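Local coordinates for uncharacterized protein (Escherichia coli UMEA 3162-1, PDB 4X5M) that mediates facilitative sugar transport across the membrane, down the concentration gradient, as a homodimer that probably works by rocking movements between inward- and outward-open states, at residues Gly8-Ala11 / Ala12-Thr16; Ala74-Leu77 / Val78-Ile82. All blocks are in the same frame, centred on the assembly; numbering follows the deposited sequence.

Contact 1 of 2, residues Gly8-Ala11 / Ala12-Thr16. With OLA (oleic acid), chain F.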
# COMPACT_ATOMS: atom_id res chain seq x y z
N GLY A 8 14.07 -1.26 7.26
CA GLY A 8 12.72 -0.73 7.28
C GLY A 8 12.58 0.52 6.44
O GLY A 8 11.59 0.69 5.72
N LEU A 9 13.57 1.40 6.53
CA LEU A 9 13.59 2.62 5.73
C LEU A 9 13.75 2.27 4.25
O LEU A 9 13.17 2.93 3.38
CB LEU A 9 14.72 3.55 6.19
CG LEU A 9 14.60 4.05 7.63
CD1 LEU A 9 15.81 4.88 8.01
CD2 LEU A 9 13.32 4.84 7.81
N PHE A 10 14.55 1.24 3.98
CA PHE A 10 14.71 0.71 2.63
C PHE A 10 13.36 0.23 2.11
O PHE A 10 12.98 0.52 0.97
CB PHE A 10 15.73 -0.43 2.64
CG PHE A 10 16.09 -0.95 1.27
CD1 PHE A 10 17.08 -0.34 0.52
CD2 PHE A 10 15.45 -2.06 0.75
CE1 PHE A 10 17.42 -0.82 -0.73
CE2 PHE A 10 15.78 -2.54 -0.51
CZ PHE A 10 16.77 -1.93 -1.24
N ALA A 11 12.65 -0.50 2.95
CA ALA A 11 11.32 -1.00 2.63
C ALA A 11 10.32 0.14 2.45
O ALA A 11 9.55 0.15 1.50
CB ALA A 11 10.84 -1.96 3.71
N ALA A 12 10.36 1.09 3.39
CA ALA A 12 9.45 2.23 3.36
C ALA A 12 9.62 3.05 2.09
O ALA A 12 8.65 3.52 1.51
CB ALA A 12 9.66 3.10 4.59
N PHE A 13 10.87 3.22 1.66
CA PHE A 13 11.18 3.98 0.45
C PHE A 13 10.51 3.38 -0.78
O PHE A 13 9.88 4.08 -1.56
CB PHE A 13 12.69 4.06 0.24
CG PHE A 13 13.10 4.77 -1.03
CD1 PHE A 13 13.22 6.15 -1.06
CD2 PHE A 13 13.39 4.05 -2.18
CE1 PHE A 13 13.60 6.80 -2.21
CE2 PHE A 13 13.77 4.70 -3.34
CZ PHE A 13 13.88 6.08 -3.36
N PHE A 14 10.66 2.07 -0.94
CA PHE A 14 10.19 1.39 -2.15
C PHE A 14 8.67 1.23 -2.21
O PHE A 14 8.07 1.44 -3.25
CB PHE A 14 10.86 0.03 -2.29
CG PHE A 14 12.23 0.10 -2.91
CD1 PHE A 14 12.37 0.18 -4.29
CD2 PHE A 14 13.36 0.09 -2.12
CE1 PHE A 14 13.63 0.25 -4.86
CE2 PHE A 14 14.62 0.16 -2.69
CZ PHE A 14 14.75 0.24 -4.06
N THR A 15 8.05 0.86 -1.09
CA THR A 15 6.60 0.65 -1.09
C THR A 15 5.82 1.96 -1.17
O THR A 15 4.74 2.01 -1.75
CB THR A 15 6.13 -0.12 0.16
OG1 THR A 15 6.60 0.54 1.34
CG2 THR A 15 6.66 -1.54 0.14
N THR A 16 6.38 3.03 -0.60
CA THR A 16 5.68 4.31 -0.58
C THR A 16 5.79 5.04 -1.91
O THR A 16 4.83 5.65 -2.38
CB THR A 16 6.20 5.23 0.55
OG1 THR A 16 6.21 4.52 1.79
CG2 THR A 16 5.31 6.46 0.68
C12 OLA F . 15.95 7.34 3.70
C13 OLA F . 14.76 6.90 2.88
C14 OLA F . 13.49 7.21 3.64
C15 OLA F . 12.32 6.52 2.97
C16 OLA F . 11.11 6.59 3.88
C17 OLA F . 10.13 7.60 3.33
C18 OLA F . 9.09 6.87 2.51
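F10 and F14 pair their rings one turn apart on helix 3-17, within the first transmembrane segment of the SemiSWEET PQ-loop fold. In this oblique aromatic pair the planes are inclined at 53° and the centroids lie 4.8 Å apart. F14 CE2 stands over one face of the F10 ring, near its rim, and comes within 3.3 Å of F10 CZ. F10 swings its CG away from the backbone N (chi1 -174°), whereas that of F14 lies beside it (chi1 -82°), and the rings converge. F10 O meets the edge of the F14 ring in its plane, 3.1 Å from F14 CD2.

The helix backbone is held by hydrogen bonds from A12 N to G8 O, F13 N to L9 O and T15 N to A11 O; that from F14 N to F10 O is weak. T15 OG1 lies 3.0 Å from A11 O and is hydrogen-bonded to W50 NE1 of the second subunit, whose S49 packs on F10 and A11 and whose G46 packs on F14 and T15.

Lipid takes another side. The oleic acid tail passes F13, its C15 3.7 Å from F13 CB, and its terminal C18 lies 3.8 Å from T16 OG1, which donates to A12 O at 2.7 Å.

Contact 2 of 2, residues Ala74-Leu77 / Val78-Ile82. With OLA (oleic acid), chain D.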
# COMPACT_ATOMS: atom_id res chain seq x y z
N ALA A 74 -4.80 11.24 1.63
CA ALA A 74 -5.82 12.18 2.10
C ALA A 74 -6.21 13.23 1.04
O ALA A 74 -7.40 13.48 0.85
CB ALA A 74 -5.36 12.87 3.39
N PRO A 75 -5.23 13.85 0.35
CA PRO A 75 -5.64 14.79 -0.69
C PRO A 75 -6.42 14.13 -1.82
O PRO A 75 -7.31 14.75 -2.40
CB PRO A 75 -4.31 15.35 -1.21
CG PRO A 75 -3.37 15.18 -0.07
CD PRO A 75 -3.77 13.89 0.56
N VAL A 76 -6.08 12.88 -2.14
CA VAL A 76 -6.79 12.13 -3.17
C VAL A 76 -8.26 11.94 -2.81
O VAL A 76 -9.15 12.14 -3.64
CB VAL A 76 -6.14 10.75 -3.41
CG1 VAL A 76 -7.03 9.88 -4.29
CG2 VAL A 76 -4.77 10.92 -4.04
N LEU A 77 -8.52 11.58 -1.55
CA LEU A 77 -9.89 11.41 -1.09
C LEU A 77 -10.64 12.74 -1.08
O LEU A 77 -11.82 12.80 -1.45
CB LEU A 77 -9.92 10.78 0.31
CG LEU A 77 -11.31 10.56 0.92
CD1 LEU A 77 -12.21 9.79 -0.04
CD2 LEU A 77 -11.22 9.85 2.25
N VAL A 78 -9.95 13.80 -0.67
CA VAL A 78 -10.54 15.15 -0.66
C VAL A 78 -11.03 15.56 -2.04
O VAL A 78 -12.18 15.97 -2.21
CB VAL A 78 -9.53 16.20 -0.15
CG1 VAL A 78 -10.01 17.60 -0.50
CG2 VAL A 78 -9.32 16.07 1.34
N ILE A 79 -10.15 15.43 -3.03
CA ILE A 79 -10.50 15.75 -4.42
C ILE A 79 -11.64 14.85 -4.91
O ILE A 79 -12.54 15.31 -5.62
CB ILE A 79 -9.28 15.60 -5.35
CG1 ILE A 79 -8.15 16.53 -4.91
CG2 ILE A 79 -9.67 15.89 -6.79
CD1 ILE A 79 -6.86 16.33 -5.67
N THR A 80 -11.60 13.58 -4.52
CA THR A 80 -12.63 12.63 -4.90
C THR A 80 -14.00 13.05 -4.38
O THR A 80 -15.00 13.01 -5.10
CB THR A 80 -12.32 11.21 -4.39
OG1 THR A 80 -11.07 10.76 -4.95
CG2 THR A 80 -13.42 10.24 -4.79
N LEU A 81 -14.04 13.46 -3.11
CA LEU A 81 -15.28 13.89 -2.48
C LEU A 81 -15.80 15.20 -3.09
O LEU A 81 -17.01 15.41 -3.19
CB LEU A 81 -15.09 14.05 -0.97
CG LEU A 81 -14.88 12.74 -0.20
CD1 LEU A 81 -14.50 13.01 1.24
CD2 LEU A 81 -16.14 11.88 -0.27
N ILE A 82 -14.87 16.07 -3.48
CA ILE A 82 -15.24 17.32 -4.14
C ILE A 82 -15.85 17.05 -5.52
O ILE A 82 -16.90 17.59 -5.85
CB ILE A 82 -14.03 18.26 -4.29
CG1 ILE A 82 -13.56 18.76 -2.92
CG2 ILE A 82 -14.37 19.44 -5.18
CD1 ILE A 82 -12.35 19.68 -2.98
C1 OLA D . -6.12 19.53 -3.02
O1 OLA D . -7.04 19.98 -3.75
O2 OLA D . -6.23 18.39 -2.51
C2 OLA D . -4.89 20.37 -2.74
C3 OLA D . -4.13 19.77 -1.59
C4 OLA D . -4.59 20.39 -0.29
C5 OLA D . -4.18 19.51 0.87
C6 OLA D . -5.33 19.44 1.86
C7 OLA D . -5.38 18.05 2.46
C8 OLA D . -6.52 17.98 3.46
C9 OLA D . -6.12 18.70 4.73
C10 OLA D . -6.62 18.30 5.92
C11 OLA D . -7.58 17.13 6.00
C12 OLA D . -7.82 16.76 7.45
C13 OLA D . -6.64 15.96 7.97
C14 OLA D . -6.63 15.99 9.48
C15 OLA D . -5.44 15.21 9.99
C16 OLA D . -5.43 15.20 11.50
C17 OLA D . -4.62 14.01 11.98
C18 OLA D . -4.37 14.14 13.47
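T80 folds its hydroxyl back on the preceding turn of helix 60-86, the third transmembrane helix, and hydrogen-bonds V76 O from T80 OG1 at 2.7 Å. The same carbonyl takes the amide of T80 at 3.0 Å, and the two donors arrive from opposite faces of its plane, the hydroxyl 36° out of it rather than on a lone pair. With OG1 beside its own backbone N (chi1 -60°), T80 points the hydroxyl back along the helix, and the V76 side chain passes at a slant, its CG1 4.2 Å from T80 OG1. Replacing T80 by an alanine is likely to leave V76 O with the backbone amide as its sole donor of the pair and to open a gap beside T32, I35 and V37, which T80 touches.

L77 and L81 also cross at a slant, L77 CD1 meeting L81 CG at 4.0 Å. L81 CG in addition overhangs L77 O at 3.3 Å, next to the backbone bond from L81 N to that oxygen. V76 and L77 reach helix 37-57 at Y40 and L44.

I79 lays CG1 against P75 O, 3.2 Å away, while its amide bonds the same oxygen. Oleic acid skirts this side, its carboxyl O2 3.6 Å from I79 CG1 and its C8 4.0 Å from V78 CG2. At P75 the helix is kinked, because the proline nitrogen makes no bond to the turn before. Even so, every carbonyl from A74 to L77 receives an amide from the next turn, and the threonine hydroxyl spends its proton inside the helix, so its polarity is met locally among largely apolar neighbours.

Overall arrangement
Contact 1 comes first along the chain, on helix 3-17, and contact 2 follows on the later part of helix 60-86. Their centres are 25 Å apart, on opposite sides of the chain's centre, and the nearest atoms stay about 11 Å from each other. Helix 60-86 still connects them: its early residues F60, A65 and V68 pack on L9, A12 and T16 of contact 1, while its later turns, in contact 2, meet helices 20-29 and 37-57. Contact 1 borders the second subunit, whereas contact 2 touches no other protein chain. One thus lies at the interface of the transporting homodimer, the other on a helix packed within one subunit; oleic acid lies against part of each.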